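Local coordinates for aldehyde dehydrogenase (Burkholderia vietnamiensis, PDB 5KF0), which probably oxidises aldehydes to carboxylic acids with a nicotinamide dinucleotide as hydride acceptor, as other members of the aldehyde dehydrogenase family do, at residues A[292-297]-A[413-418]. Residues are numbered along the deposited sequence; the frame is centred on the assembly and turned at random.
With NDP (NADPH dihydro-nicotinamide-adenine-dinucleotide phosphate), chain E.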
loop_
_atom_site.group_PDB
_atom_site.type_symbol
_atom_site.label_atom_id
_atom_site.label_comp_id
_atom_site.label_asym_id
_atom_site.label_seq_id
_atom_site.Cartn_x
_atom_site.Cartn_y
_atom_site.Cartn_z
ATOM N N SER A 292 10.993 -16.416 28.320
ATOM C CA SER A 292 10.415 -15.749 27.166
ATOM C C SER A 292 11.262 -14.528 26.835
ATOM O O SER A 292 11.687 -13.805 27.741
ATOM C CB SER A 292 8.976 -15.291 27.433
ATOM O OG SER A 292 8.518 -14.411 26.407
ATOM N N CYS A 293 11.480 -14.293 25.536
ATOM C CA CYS A 293 12.218 -13.112 25.101
ATOM C C CYS A 293 11.477 -11.809 25.380
ATOM O O CYS A 293 12.091 -10.739 25.258
ATOM C CB CYS A 293 12.533 -13.207 23.609
ATOM S SG CYS A 293 11.163 -13.780 22.593
ATOM N N ILE A 294 10.192 -11.866 25.745
ATOM C CA ILE A 294 9.461 -10.668 26.148
ATOM C C ILE A 294 8.798 -10.886 27.498
ATOM O O ILE A 294 7.801 -10.229 27.819
ATOM C CB ILE A 294 8.433 -10.233 25.087
ATOM C CG1 ILE A 294 7.649 -11.436 24.538
ATOM C CG2 ILE A 294 9.132 -9.434 23.965
ATOM C CD1 ILE A 294 6.592 -11.046 23.489
ATOM N N GLY A 295 9.364 -11.782 28.305
ATOM C CA GLY A 295 8.883 -11.939 29.667
ATOM C C GLY A 295 9.041 -10.647 30.455
ATOM O O GLY A 295 9.984 -9.875 30.252
ATOM N N VAL A 296 8.080 -10.393 31.340
ATOM C CA VAL A 296 8.154 -9.209 32.192
ATOM C C VAL A 296 9.239 -9.411 33.237
ATOM O O VAL A 296 9.143 -10.298 34.092
ATOM C CB VAL A 296 6.800 -8.923 32.848
ATOM C CG1 VAL A 296 6.936 -7.826 33.931
ATOM C CG2 VAL A 296 5.767 -8.528 31.773
ATOM N N GLN A 297 10.262 -8.557 33.198
ATOM C CA GLN A 297 11.334 -8.582 34.181
ATOM C C GLN A 297 11.293 -7.404 35.137
ATOM O O GLN A 297 11.690 -7.547 36.292
ATOM C CB GLN A 297 12.696 -8.619 33.474
ATOM C CG GLN A 297 13.907 -8.856 34.399
ATOM C CD GLN A 297 15.187 -9.068 33.596
ATOM O OE1 GLN A 297 15.164 -9.681 32.526
ATOM N NE2 GLN A 297 16.305 -8.580 34.115
ATOM N N PHE A 413 18.820 -2.965 26.086
ATOM C CA PHE A 413 17.873 -3.708 25.274
ATOM C C PHE A 413 16.699 -2.830 24.871
ATOM O O PHE A 413 16.571 -1.681 25.302
ATOM C CB PHE A 413 17.413 -4.955 26.042
ATOM C CG PHE A 413 18.548 -5.851 26.425
ATOM C CD1 PHE A 413 19.268 -6.519 25.441
ATOM C CD2 PHE A 413 18.926 -6.010 27.761
ATOM C CE1 PHE A 413 20.338 -7.353 25.776
ATOM C CE2 PHE A 413 19.990 -6.846 28.105
ATOM C CZ PHE A 413 20.701 -7.515 27.096
ATOM N N GLY A 414 15.866 -3.379 23.988
ATOM C CA GLY A 414 14.720 -2.652 23.476
ATOM C C GLY A 414 13.824 -3.522 22.616
ATOM O O GLY A 414 13.634 -3.240 21.425
ATOM N N LEU A 415 13.242 -4.565 23.205
ATOM C CA LEU A 415 12.406 -5.463 22.407
ATOM C C LEU A 415 10.955 -5.005 22.483
ATOM O O LEU A 415 10.447 -4.439 21.509
ATOM C CB LEU A 415 12.597 -6.921 22.861
ATOM C CG LEU A 415 12.529 -7.943 21.713
ATOM C CD1 LEU A 415 12.927 -9.339 22.183
ATOM C CD2 LEU A 415 11.144 -7.972 21.072
ATOM N N GLN A 416 10.272 -5.229 23.612
ATOM C CA GLN A 416 8.946 -4.645 23.806
ATOM C C GLN A 416 8.835 -4.079 25.217
ATOM O O GLN A 416 9.568 -4.474 26.130
ATOM C CB GLN A 416 7.812 -5.663 23.532
ATOM C CG GLN A 416 7.827 -6.087 22.044
ATOM C CD GLN A 416 6.575 -6.783 21.517
ATOM O OE1 GLN A 416 6.383 -6.833 20.300
ATOM N NE2 GLN A 416 5.750 -7.351 22.400
ATOM N N ALA A 417 7.904 -3.139 25.374
ATOM C CA ALA A 417 7.517 -2.588 26.669
ATOM C C ALA A 417 5.997 -2.524 26.713
ATOM O O ALA A 417 5.345 -2.442 25.673
ATOM C CB ALA A 417 8.100 -1.176 26.900
ATOM N N GLY A 418 5.436 -2.560 27.921
ATOM C CA GLY A 418 3.999 -2.450 28.106
ATOM C C GLY A 418 3.652 -1.280 29.011
ATOM O O GLY A 418 4.402 -0.942 29.932
HETATM P PA NDP E . 21.212 -19.437 22.467
HETATM O O1A NDP E . 21.786 -18.169 21.930
HETATM O O2A NDP E . 22.065 -20.045 23.581
HETATM O O5B NDP E . 20.999 -20.530 21.332
HETATM C C5B NDP E . 20.084 -20.202 20.257
HETATM C C4B NDP E . 20.440 -21.028 19.049
HETATM O O4B NDP E . 21.717 -20.593 18.528
HETATM C C3B NDP E . 20.586 -22.532 19.314
HETATM O O3B NDP E . 20.154 -23.277 18.178
HETATM C C2B NDP E . 22.099 -22.671 19.482
HETATM O O2B NDP E . 22.617 -23.989 19.205
HETATM C C1B NDP E . 22.553 -21.722 18.387
HETATM N N9A NDP E . 23.941 -21.294 18.497
HETATM C C8A NDP E . 24.605 -20.809 19.593
HETATM N N7A NDP E . 25.844 -20.450 19.348
HETATM C C5A NDP E . 26.005 -20.722 17.999
HETATM C C6A NDP E . 27.092 -20.556 17.118
HETATM N N6A NDP E . 28.289 -20.086 17.488
HETATM N N1A NDP E . 26.910 -20.910 15.825
HETATM C C2A NDP E . 25.727 -21.402 15.450
HETATM N N3A NDP E . 24.634 -21.610 16.189
HETATM C C4A NDP E . 24.841 -21.247 17.462
HETATM O O3 NDP E . 19.745 -19.151 23.006
HETATM P PN NDP E . 18.680 -20.047 23.777
HETATM O O1N NDP E . 18.387 -21.269 22.986
HETATM O O2N NDP E . 19.210 -20.266 25.170
HETATM O O5D NDP E . 17.370 -19.155 23.823
HETATM C C5D NDP E . 17.151 -18.064 24.733
HETATM C C4D NDP E . 17.508 -16.772 24.042
HETATM O O4D NDP E . 16.706 -16.614 22.841
HETATM C C3D NDP E . 17.233 -15.544 24.915
HETATM O O3D NDP E . 18.268 -14.570 24.836
HETATM C C2D NDP E . 15.910 -15.034 24.345
HETATM O O2D NDP E . 15.604 -13.665 24.584
HETATM C C1D NDP E . 16.096 -15.337 22.865
HETATM N N1N NDP E . 14.782 -15.364 22.233
HETATM C C2N NDP E . 14.436 -14.458 21.258
HETATM C C3N NDP E . 13.183 -14.356 20.773
HETATM C C7N NDP E . 12.832 -13.434 19.659
HETATM O O7N NDP E . 11.940 -13.787 18.874
HETATM N N7N NDP E . 13.431 -12.248 19.585
HETATM C C4N NDP E . 12.086 -15.157 21.377
HETATM C C5N NDP E . 12.626 -16.306 22.159
HETATM C C6N NDP E . 13.875 -16.319 22.587
HETATM P P2B NDP E . 22.684 -25.138 20.374
HETATM O O1X NDP E . 21.964 -24.624 21.563
HETATM O O2X NDP E . 22.104 -26.343 19.693
HETATM O O3X NDP E . 24.154 -25.378 20.648
#
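Van der Waals contact joins C293 and I294 to L415 and Q416; no hydrogen bond crosses between 292-297 and 413-418. The two methyls of L415 divide the work: CD1 packs on C293 CB at 4.1 Å, while CD2 meets I294 CG2 at 3.8 Å, the two side chains crossing at about a right angle. I294 CG2 also lies 4.0 Å from Q416 CB. Two methyls face polar atoms: L415 CD1 is 3.5 Å from C293 O, and I294 CD1 is 3.9 Å from Q416 NE2, which is anchored elsewhere by donating to the carbonyls of P445 and F447.

Hydrogen bonds within 292-297 shape the loop. S292 OG accepts from I294 N (3.1 Å, 160°), an ST turn, and G295 N closes a type I turn onto S292 O.

C293 SG is modelled as covalently bonded to nicotinamide C4N at 2.1 Å, long for a C–S single bond. A chi1 of 44° brings SG to C4N while CB stays against L415 CD1, which also borders the carboxamide N7N. Attachment at C4N, the hydride-carrying carbon, suggests a cysteine adduct like those known in relatives, where the corresponding cysteine is the catalytic nucleophile; thus bonded, the sulfur would be unavailable to attack an aldehyde.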